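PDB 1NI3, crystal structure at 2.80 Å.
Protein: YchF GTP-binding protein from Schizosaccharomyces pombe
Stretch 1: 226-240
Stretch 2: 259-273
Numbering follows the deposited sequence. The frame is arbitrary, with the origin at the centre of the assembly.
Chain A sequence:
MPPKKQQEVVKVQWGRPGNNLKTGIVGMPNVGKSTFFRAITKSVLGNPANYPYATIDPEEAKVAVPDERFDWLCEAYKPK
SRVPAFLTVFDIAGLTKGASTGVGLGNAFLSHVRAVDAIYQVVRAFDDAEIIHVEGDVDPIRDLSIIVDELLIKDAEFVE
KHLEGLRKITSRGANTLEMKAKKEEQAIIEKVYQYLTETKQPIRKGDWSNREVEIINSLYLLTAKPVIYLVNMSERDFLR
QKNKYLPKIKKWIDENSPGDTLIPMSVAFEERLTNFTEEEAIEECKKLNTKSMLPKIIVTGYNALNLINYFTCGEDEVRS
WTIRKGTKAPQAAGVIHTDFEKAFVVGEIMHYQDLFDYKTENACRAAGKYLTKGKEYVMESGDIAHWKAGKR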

ATOM      1  N   PRO A 226       1.540   6.891   2.721  1.00 44.96           N
ATOM      2  CA  PRO A 226       0.480   7.315   1.804  1.00 44.00           C
ATOM      3  C   PRO A 226      -0.861   6.755   2.270  1.00 43.28           C
ATOM      4  O   PRO A 226      -0.917   5.761   3.002  1.00 42.63           O
ATOM      5  CB  PRO A 226       0.930   6.754   0.460  1.00 41.44           C
ATOM      6  CG  PRO A 226       1.761   5.566   0.839  1.00 41.62           C
ATOM      7  CD  PRO A 226       2.537   6.065   2.024  1.00 40.39           C
ATOM      8  N   VAL A 227      -1.941   7.402   1.853  1.00 42.50           N
ATOM      9  CA  VAL A 227      -3.270   6.974   2.260  1.00 40.99           C
ATOM     10  C   VAL A 227      -4.181   6.762   1.059  1.00 40.75           C
ATOM     11  O   VAL A 227      -4.153   7.522   0.095  1.00 40.41           O
ATOM     12  CB  VAL A 227      -3.915   8.010   3.198  1.00 39.85           C
ATOM     13  CG1 VAL A 227      -5.267   7.506   3.684  1.00 41.66           C
ATOM     14  CG2 VAL A 227      -2.990   8.293   4.371  1.00 37.71           C
ATOM     15  N   ILE A 228      -4.996   5.721   1.123  1.00 41.08           N
ATOM     16  CA  ILE A 228      -5.918   5.412   0.044  1.00 42.05           C
ATOM     17  C   ILE A 228      -7.315   5.377   0.634  1.00 43.92           C
ATOM     18  O   ILE A 228      -7.612   4.520   1.473  1.00 46.30           O
ATOM     19  CB  ILE A 228      -5.592   4.044  -0.580  1.00 41.14           C
ATOM     20  CG1 ILE A 228      -4.176   4.061  -1.176  1.00 36.95           C
ATOM     21  CG2 ILE A 228      -6.637   3.707  -1.621  1.00 38.68           C
ATOM     22  CD1 ILE A 228      -3.644   2.677  -1.551  1.00 31.67           C
ATOM     23  N   TYR A 229      -8.175   6.296   0.198  1.00 42.69           N
ATOM     24  CA  TYR A 229      -9.542   6.365   0.719  1.00 42.02           C
ATOM     25  C   TYR A 229     -10.540   5.405   0.095  1.00 42.85           C
ATOM     26  O   TYR A 229     -10.750   5.402  -1.115  1.00 46.05           O
ATOM     27  CB  TYR A 229     -10.097   7.780   0.578  1.00 40.39           C
ATOM     28  CG  TYR A 229      -9.379   8.783   1.434  1.00 44.34           C
ATOM     29  CD1 TYR A 229      -8.367   9.575   0.907  1.00 46.16           C
ATOM     30  CD2 TYR A 229      -9.684   8.916   2.785  1.00 45.27           C
ATOM     31  CE1 TYR A 229      -7.671  10.480   1.704  1.00 51.07           C
ATOM     32  CE2 TYR A 229      -8.998   9.812   3.592  1.00 48.61           C
ATOM     33  CZ  TYR A 229      -7.993  10.593   3.051  1.00 51.22           C
ATOM     34  OH  TYR A 229      -7.322  11.486   3.856  1.00 55.01           O
ATOM     35  N   LEU A 230     -11.167   4.600   0.939  1.00 42.53           N
ATOM     36  CA  LEU A 230     -12.172   3.665   0.471  1.00 42.04           C
ATOM     37  C   LEU A 230     -13.533   4.149   0.966  1.00 43.67           C
ATOM     38  O   LEU A 230     -13.879   3.936   2.130  1.00 45.95           O
ATOM     39  CB  LEU A 230     -11.889   2.260   1.001  1.00 39.88           C
ATOM     40  CG  LEU A 230     -10.568   1.600   0.610  1.00 38.30           C
ATOM     41  CD1 LEU A 230     -10.537   0.189   1.177  1.00 33.81           C
ATOM     42  CD2 LEU A 230     -10.412   1.559  -0.907  1.00 36.60           C
ATOM     43  N   VAL A 231     -14.288   4.821   0.092  1.00 43.17           N
ATOM     44  CA  VAL A 231     -15.616   5.330   0.451  1.00 41.82           C
ATOM     45  C   VAL A 231     -16.636   4.204   0.399  1.00 43.90           C
ATOM     46  O   VAL A 231     -17.161   3.900  -0.662  1.00 44.21           O
ATOM     47  CB  VAL A 231     -16.106   6.432  -0.507  1.00 38.37           C
ATOM     48  CG1 VAL A 231     -17.467   6.948  -0.033  1.00 36.46           C
ATOM     49  CG2 VAL A 231     -15.118   7.570  -0.569  1.00 38.08           C
ATOM     50  N   ASN A 232     -16.925   3.606   1.552  1.00 46.78           N
ATOM     51  CA  ASN A 232     -17.863   2.496   1.639  1.00 45.43           C
ATOM     52  C   ASN A 232     -19.315   2.956   1.660  1.00 47.47           C
ATOM     53  O   ASN A 232     -19.730   3.645   2.581  1.00 47.91           O
ATOM     54  CB  ASN A 232     -17.573   1.667   2.898  1.00 44.63           C
ATOM     55  CG  ASN A 232     -18.482   0.472   3.026  1.00 45.54           C
ATOM     56  OD1 ASN A 232     -18.823  -0.157   2.031  1.00 50.70           O
ATOM     57  ND2 ASN A 232     -18.861   0.131   4.254  1.00 42.14           N
HETATM   58  N   MSE A 233     -20.080   2.576   0.640  1.00 51.39           N
HETATM   59  CA  MSE A 233     -21.497   2.916   0.552  1.00 53.58           C
HETATM   60  C   MSE A 233     -22.319   1.633   0.333  1.00 53.67           C
HETATM   61  O   MSE A 233     -21.752   0.554   0.172  1.00 52.33           O
HETATM   62  CB  MSE A 233     -21.696   3.862  -0.601  1.00 56.76           C
HETATM   63  CG  MSE A 233     -21.369   3.245  -1.925  1.00 62.95           C
HETATM   64 SE   MSE A 233     -21.406   4.624  -3.296  1.00 68.85          SE
HETATM   65  CE  MSE A 233     -19.987   4.315  -4.392  1.00 69.07           C
ATOM     66  N   SER A 234     -23.646   1.761   0.314  1.00 51.46           N
ATOM     67  CA  SER A 234     -24.551   0.618   0.137  1.00 47.70           C
ATOM     68  C   SER A 234     -24.524   0.008  -1.262  1.00 47.41           C
ATOM     69  O   SER A 234     -24.280   0.713  -2.252  1.00 48.66           O
ATOM     70  CB  SER A 234     -25.981   1.031   0.436  1.00 48.40           C
ATOM     71  OG  SER A 234     -26.435   2.049  -0.428  1.00 44.78           O
ATOM     72  N   GLU A 235     -24.794  -1.294  -1.353  1.00 44.77           N
ATOM     73  CA  GLU A 235     -24.788  -1.958  -2.644  1.00 43.13           C
ATOM     74  C   GLU A 235     -25.635  -1.136  -3.591  1.00 46.18           C
ATOM     75  O   GLU A 235     -25.221  -0.842  -4.711  1.00 49.46           O
ATOM     76  CB  GLU A 235     -25.353  -3.377  -2.548  1.00 38.72           C
ATOM     77  CG  GLU A 235     -24.979  -4.202  -3.773  1.00 40.93           C
ATOM     78  CD  GLU A 235     -25.594  -5.584  -3.786  1.00 46.86           C
ATOM     79  OE1 GLU A 235     -25.615  -6.233  -2.720  1.00 48.55           O
ATOM     80  OE2 GLU A 235     -26.050  -6.031  -4.864  1.00 47.51           O
ATOM     81  N   ARG A 236     -26.818  -0.756  -3.120  1.00 48.80           N
ATOM     82  CA  ARG A 236     -27.756   0.053  -3.895  1.00 49.03           C
ATOM     83  C   ARG A 236     -27.042   1.307  -4.443  1.00 49.53           C
ATOM     84  O   ARG A 236     -27.005   1.518  -5.650  1.00 47.84           O
ATOM     85  CB  ARG A 236     -28.941   0.439  -2.993  1.00 49.91           C
ATOM     86  CG  ARG A 236     -30.069   1.206  -3.664  1.00 52.88           C
ATOM     87  CD  ARG A 236     -31.059   1.738  -2.630  1.00 52.80           C
ATOM     88  NE  ARG A 236     -32.058   2.610  -3.235  1.00 52.29           N
ATOM     89  CZ  ARG A 236     -32.946   2.189  -4.131  1.00 54.36           C
ATOM     90  NH1 ARG A 236     -32.960   0.911  -4.512  1.00 53.93           N
ATOM     91  NH2 ARG A 236     -33.793   3.050  -4.676  1.00 55.11           N
ATOM     92  N   ASP A 237     -26.457   2.124  -3.571  1.00 49.14           N
ATOM     93  CA  ASP A 237     -25.770   3.306  -4.067  1.00 51.96           C
ATOM     94  C   ASP A 237     -24.654   2.976  -5.042  1.00 53.15           C
ATOM     95  O   ASP A 237     -24.473   3.664  -6.054  1.00 53.06           O
ATOM     96  CB  ASP A 237     -25.187   4.130  -2.929  1.00 53.49           C
ATOM     97  CG  ASP A 237     -26.216   4.996  -2.266  1.00 56.77           C
ATOM     98  OD1 ASP A 237     -26.961   5.695  -2.993  1.00 59.35           O
ATOM     99  OD2 ASP A 237     -26.268   4.990  -1.018  1.00 59.32           O
ATOM    100  N   PHE A 238     -23.887   1.938  -4.724  1.00 52.80           N
ATOM    101  CA  PHE A 238     -22.761   1.528  -5.568  1.00 50.31           C
ATOM    102  C   PHE A 238     -23.195   0.996  -6.929  1.00 49.60           C
ATOM    103  O   PHE A 238     -22.504   1.208  -7.921  1.00 49.02           O
ATOM    104  CB  PHE A 238     -21.927   0.450  -4.863  1.00 49.29           C
ATOM    105  CG  PHE A 238     -20.778  -0.081  -5.691  1.00 48.81           C
ATOM    106  CD1 PHE A 238     -19.761   0.773  -6.115  1.00 46.44           C
ATOM    107  CD2 PHE A 238     -20.722  -1.425  -6.061  1.00 48.14           C
ATOM    108  CE1 PHE A 238     -18.696   0.297  -6.893  1.00 42.00           C
ATOM    109  CE2 PHE A 238     -19.658  -1.911  -6.841  1.00 43.40           C
ATOM    110  CZ  PHE A 238     -18.650  -1.044  -7.257  1.00 40.35           C
ATOM    111  N   LEU A 239     -24.330   0.308  -6.984  1.00 49.96           N
ATOM    112  CA  LEU A 239     -24.797  -0.232  -8.250  1.00 50.23           C
ATOM    113  C   LEU A 239     -25.466   0.819  -9.127  1.00 54.00           C
ATOM    114  O   LEU A 239     -25.888   0.516 -10.238  1.00 57.57           O
ATOM    115  CB  LEU A 239     -25.754  -1.403  -8.014  1.00 45.01           C
ATOM    116  CG  LEU A 239     -25.136  -2.707  -7.501  1.00 41.70           C
ATOM    117  CD1 LEU A 239     -26.195  -3.811  -7.414  1.00 39.65           C
ATOM    118  CD2 LEU A 239     -24.014  -3.122  -8.441  1.00 41.32           C
ATOM    119  N   ARG A 240     -25.568   2.051  -8.640  1.00 58.53           N
ATOM    120  CA  ARG A 240     -26.186   3.110  -9.437  1.00 62.28           C
ATOM    121  C   ARG A 240     -25.234   4.291  -9.580  1.00 63.99           C
ATOM    122  O   ARG A 240     -25.636   5.385  -9.975  1.00 63.43           O
ATOM    123  CB  ARG A 240     -27.501   3.563  -8.795  1.00 63.98           C
ATOM    124  CG  ARG A 240     -27.329   4.502  -7.629  1.00 69.16           C
ATOM    125  CD  ARG A 240     -28.635   4.702  -6.873  1.00 73.26           C
ATOM    126  NE  ARG A 240     -28.515   5.806  -5.920  1.00 77.74           N
ATOM    127  CZ  ARG A 240     -29.322   5.998  -4.880  1.00 79.14           C
ATOM    128  NH1 ARG A 240     -30.321   5.158  -4.644  1.00 82.44           N
ATOM    129  NH2 ARG A 240     -29.129   7.034  -4.074  1.00 78.98           N
ATOM    130  N   GLY A 259      -4.430  14.645  -4.115  1.00 56.58           N
ATOM    131  CA  GLY A 259      -3.667  13.607  -4.769  1.00 55.61           C
ATOM    132  C   GLY A 259      -4.060  12.206  -4.375  1.00 55.35           C
ATOM    133  O   GLY A 259      -4.057  11.294  -5.198  1.00 58.01           O
ATOM    134  N   ASP A 260      -4.401  12.032  -3.106  1.00 53.87           N
ATOM    135  CA  ASP A 260      -4.776  10.722  -2.594  1.00 51.99           C
ATOM    136  C   ASP A 260      -5.931  10.080  -3.360  1.00 50.04           C
ATOM    137  O   ASP A 260      -6.935  10.718  -3.670  1.00 49.63           O
ATOM    138  CB  ASP A 260      -5.108  10.841  -1.116  1.00 52.62           C
ATOM    139  CG  ASP A 260      -3.943  11.373  -0.323  1.00 54.86           C
ATOM    140  OD1 ASP A 260      -2.889  10.697  -0.290  1.00 55.71           O
ATOM    141  OD2 ASP A 260      -4.062  12.474   0.247  1.00 57.65           O
ATOM    142  N   THR A 261      -5.763   8.804  -3.670  1.00 46.98           N
ATOM    143  CA  THR A 261      -6.756   8.056  -4.410  1.00 43.99           C
ATOM    144  C   THR A 261      -8.051   7.903  -3.654  1.00 44.02           C
ATOM    145  O   THR A 261      -8.062   7.658  -2.447  1.00 44.80           O
ATOM    146  CB  THR A 261      -6.269   6.652  -4.720  1.00 44.91           C
ATOM    147  OG1 THR A 261      -4.968   6.719  -5.305  1.00 47.83           O
ATOM    148  CG2 THR A 261      -7.235   5.961  -5.671  1.00 44.43           C
ATOM    149  N   LEU A 262      -9.152   8.016  -4.382  1.00 44.62           N
ATOM    150  CA  LEU A 262     -10.472   7.884  -3.794  1.00 43.23           C
ATOM    151  C   LEU A 262     -11.234   6.788  -4.542  1.00 44.46           C
ATOM    152  O   LEU A 262     -11.624   6.958  -5.695  1.00 44.03           O
ATOM    153  CB  LEU A 262     -11.178   9.232  -3.893  1.00 43.06           C
ATOM    154  CG  LEU A 262     -12.420   9.474  -3.053  1.00 42.86           C
ATOM    155  CD1 LEU A 262     -12.868  10.917  -3.213  1.00 45.00           C
ATOM    156  CD2 LEU A 262     -13.510   8.531  -3.489  1.00 43.71           C
ATOM    157  N   ILE A 263     -11.443   5.661  -3.866  1.00 43.91           N
ATOM    158  CA  ILE A 263     -12.127   4.510  -4.450  1.00 43.66           C
ATOM    159  C   ILE A 263     -13.527   4.248  -3.880  1.00 46.53           C
ATOM    160  O   ILE A 263     -13.652   3.638  -2.819  1.00 48.43           O
ATOM    161  CB  ILE A 263     -11.289   3.220  -4.235  1.00 41.55           C
ATOM    162  CG1 ILE A 263      -9.920   3.364  -4.905  1.00 43.06           C
ATOM    163  CG2 ILE A 263     -12.041   2.018  -4.768  1.00 37.20           C
ATOM    164  CD1 ILE A 263      -9.059   2.097  -4.841  1.00 41.10           C
ATOM    165  N   PRO A 264     -14.594   4.680  -4.579  1.00 47.85           N
ATOM    166  CA  PRO A 264     -15.949   4.444  -4.071  1.00 46.59           C
ATOM    167  C   PRO A 264     -16.213   2.954  -4.166  1.00 47.68           C
ATOM    168  O   PRO A 264     -16.018   2.350  -5.220  1.00 50.64           O
ATOM    169  CB  PRO A 264     -16.806   5.246  -5.024  1.00 46.28           C
ATOM    170  CG  PRO A 264     -16.084   5.077  -6.314  1.00 48.65           C
ATOM    171  CD  PRO A 264     -14.643   5.327  -5.904  1.00 47.98           C
HETATM  172  N   MSE A 265     -16.672   2.369  -3.069  1.00 49.21           N
HETATM  173  CA  MSE A 265     -16.920   0.933  -3.012  1.00 47.73           C
HETATM  174  C   MSE A 265     -18.153   0.600  -2.181  1.00 47.00           C
HETATM  175  O   MSE A 265     -18.878   1.479  -1.740  1.00 47.38           O
HETATM  176  CB  MSE A 265     -15.742   0.277  -2.337  1.00 50.91           C
HETATM  177  CG  MSE A 265     -15.696   0.610  -0.864  1.00 57.59           C
HETATM  178 SE   MSE A 265     -14.563  -0.679   0.015  1.00 70.18          SE
HETATM  179  CE  MSE A 265     -15.651  -2.243  -0.425  1.00 68.53           C
ATOM    180  N   SER A 266     -18.345  -0.689  -1.944  1.00 45.57           N
ATOM    181  CA  SER A 266     -19.452  -1.179  -1.146  1.00 43.48           C
ATOM    182  C   SER A 266     -19.097  -2.522  -0.502  1.00 40.70           C
ATOM    183  O   SER A 266     -19.285  -3.580  -1.105  1.00 41.79           O
ATOM    184  CB  SER A 266     -20.702  -1.328  -2.014  1.00 45.32           C
ATOM    185  OG  SER A 266     -21.697  -2.102  -1.335  1.00 45.63           O
ATOM    186  N   VAL A 267     -18.563  -2.463   0.714  1.00 37.61           N
ATOM    187  CA  VAL A 267     -18.171  -3.655   1.459  1.00 36.69           C
ATOM    188  C   VAL A 267     -19.278  -4.701   1.460  1.00 37.93           C
ATOM    189  O   VAL A 267     -19.019  -5.917   1.480  1.00 34.97           O
ATOM    190  CB  VAL A 267     -17.865  -3.311   2.916  1.00 37.45           C
ATOM    191  CG1 VAL A 267     -17.548  -4.581   3.707  1.00 38.82           C
ATOM    192  CG2 VAL A 267     -16.705  -2.331   2.979  1.00 35.42           C
ATOM    193  N   ALA A 268     -20.514  -4.213   1.441  1.00 37.74           N
ATOM    194  CA  ALA A 268     -21.701  -5.056   1.435  1.00 36.15           C
ATOM    195  C   ALA A 268     -21.730  -5.873   0.170  1.00 36.79           C
ATOM    196  O   ALA A 268     -21.970  -7.080   0.198  1.00 36.71           O
ATOM    197  CB  ALA A 268     -22.940  -4.165   1.501  1.00 38.15           C
ATOM    198  N   PHE A 269     -21.479  -5.187  -0.940  1.00 37.45           N
ATOM    199  CA  PHE A 269     -21.483  -5.810  -2.257  1.00 36.52           C
ATOM    200  C   PHE A 269     -20.297  -6.730  -2.434  1.00 37.22           C
ATOM    201  O   PHE A 269     -20.448  -7.854  -2.923  1.00 36.84           O
ATOM    202  CB  PHE A 269     -21.410  -4.759  -3.364  1.00 37.91           C
ATOM    203  CG  PHE A 269     -21.354  -5.355  -4.741  1.00 38.82           C
ATOM    204  CD1 PHE A 269     -22.428  -6.080  -5.230  1.00 40.77           C
ATOM    205  CD2 PHE A 269     -20.217  -5.241  -5.531  1.00 39.31           C
ATOM    206  CE1 PHE A 269     -22.355  -6.720  -6.469  1.00 41.09           C
ATOM    207  CE2 PHE A 269     -20.137  -5.879  -6.774  1.00 39.85           C
ATOM    208  CZ  PHE A 269     -21.211  -6.608  -7.248  1.00 40.26           C
ATOM    209  N   GLU A 270     -19.110  -6.243  -2.070  1.00 36.21           N
ATOM    210  CA  GLU A 270     -17.913  -7.055  -2.208  1.00 39.06           C
ATOM    211  C   GLU A 270     -18.185  -8.362  -1.486  1.00 41.74           C
ATOM    212  O   GLU A 270     -18.029  -9.443  -2.055  1.00 43.43           O
ATOM    213  CB  GLU A 270     -16.699  -6.348  -1.604  1.00 38.27           C
ATOM    214  CG  GLU A 270     -16.199  -5.123  -2.369  1.00 39.32           C
ATOM    215  CD  GLU A 270     -15.801  -5.430  -3.804  1.00 40.31           C
ATOM    216  OE1 GLU A 270     -15.142  -6.468  -4.048  1.00 40.12           O
ATOM    217  OE2 GLU A 270     -16.133  -4.613  -4.688  1.00 39.36           O
ATOM    218  N   GLU A 271     -18.620  -8.246  -0.234  1.00 42.74           N
ATOM    219  CA  GLU A 271     -18.929  -9.417   0.568  1.00 42.45           C
ATOM    220  C   GLU A 271     -19.813 -10.394  -0.191  1.00 38.51           C
ATOM    221  O   GLU A 271     -19.453 -11.555  -0.386  1.00 34.67           O
ATOM    222  CB  GLU A 271     -19.610  -9.004   1.881  1.00 47.23           C
ATOM    223  CG  GLU A 271     -20.098 -10.176   2.725  1.00 54.15           C
ATOM    224  CD  GLU A 271     -18.989 -11.135   3.096  1.00 61.96           C
ATOM    225  OE1 GLU A 271     -18.063 -10.717   3.827  1.00 67.05           O
ATOM    226  OE2 GLU A 271     -19.031 -12.306   2.647  1.00 67.38           O
ATOM    227  N   ARG A 272     -20.966  -9.913  -0.641  1.00 36.58           N
ATOM    228  CA  ARG A 272     -21.904 -10.779  -1.362  1.00 38.91           C
ATOM    229  C   ARG A 272     -21.283 -11.454  -2.575  1.00 39.29           C
ATOM    230  O   ARG A 272     -21.638 -12.578  -2.911  1.00 41.43           O
ATOM    231  CB  ARG A 272     -23.178 -10.022  -1.805  1.00 34.32           C
ATOM    232  CG  ARG A 272     -24.280 -10.983  -2.255  1.00 32.59           C
ATOM    233  CD  ARG A 272     -25.652 -10.330  -2.496  1.00 33.88           C
ATOM    234  NE  ARG A 272     -25.880  -9.991  -3.897  1.00 31.61           N
ATOM    235  CZ  ARG A 272     -25.388  -8.913  -4.484  1.00 32.60           C
ATOM    236  NH1 ARG A 272     -24.653  -8.080  -3.775  1.00 34.48           N
ATOM    237  NH2 ARG A 272     -25.615  -8.678  -5.770  1.00 29.83           N
ATOM    238  N   LEU A 273     -20.338 -10.783  -3.222  1.00 40.71           N
ATOM    239  CA  LEU A 273     -19.712 -11.353  -4.404  1.00 39.56           C
ATOM    240  C   LEU A 273     -18.866 -12.591  -4.105  1.00 38.18           C
ATOM    241  O   LEU A 273     -18.730 -13.483  -4.944  1.00 36.33           O
ATOM    242  CB  LEU A 273     -18.883 -10.284  -5.124  1.00 38.12           C
ATOM    243  CG  LEU A 273     -19.012 -10.194  -6.653  1.00 37.06           C
ATOM    244  CD1 LEU A 273     -20.473 -10.264  -7.106  1.00 38.49           C
ATOM    245  CD2 LEU A 273     -18.389  -8.885  -7.090  1.00 36.85           C
TER
HETATM  246  O   HOH W   1      -2.083   8.585  -1.721  1.00 41.02           O

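Residues from about 227 to 232 form a strand that runs parallel to a weakly bonded strand at about 262-265, their axes 23° apart, and both segments then lead into helices that continue the contact. Together the two stretches bury 1042 Å². The hydrogen bonds alternate as expected for parallel strands: Tyr229 N donates to Thr261 O (3.0 Å), Ile263 N to Tyr229 O (2.8 Å), Val231 N to Ile263 O (3.2 Å), Met265 N to Val231 O (2.9 Å) and Met233 N to Met265 O (2.9 Å). Pro264 has no amide hydrogen to give, but its place in the register lies between the bonding residues Ile263 and Met265, so the ladder is uninterrupted.

Met265, a selenomethionine, has the most surface covered by the other stretch. Its backbone closes the ladder through both N and O, while its side chain lies on the same face of the sheet as Leu230 and Ile263. There its SE atom lies 4.1 Å from Leu230 CB, and Leu230 CD2 approaches Ile263 CB at 3.8 Å. On the face carrying Tyr229 and Val231, Val231 CG2 meets Leu262 CD2 at 3.5 Å. Selenomethionine Met233 brings its CE to within 3.4 Å of Pro264 CB.

Where the strands give way to helices, polar side chains join the two segments. Asn232 OD1 accepts from Val267 N (2.7 Å), satisfying an amide in the first turn of the second helix, where no preceding helical carbonyl is available. Ser266 caps that helix, its OG accepting from Phe269 N (3.1 Å), and the same OG donates weakly to Met233 O (3.1 Å). Ser234 plays the equivalent capping role in its own stretch, with OG accepting from Asp237 N at 3.1 Å.

Glu235, next in covered area, extends along the second helix. Its aliphatic portion packs on Phe269, with Glu235 CG 3.5 Å from Phe269 CD1, and its carboxylate reaches Arg272 in a salt bridge. The modelled separation of Glu235 OE1 and Arg272 NH1, 2.3 Å, is too short to be taken literally, so the pairing of opposite charges is clearer than its exact geometry.

Phe238 points toward the second stretch and packs against it: Phe238 CB lies 3.6 Å from Ser266 CB, and Phe238 CE1 3.8 Å from Pro264 O. Its ring meets that of Phe269 obliquely, with planes at 44° and Phe238 CE2 3.6 Å from Phe269 CD2, so that apolar packing carries the contact from the sheet into the helices.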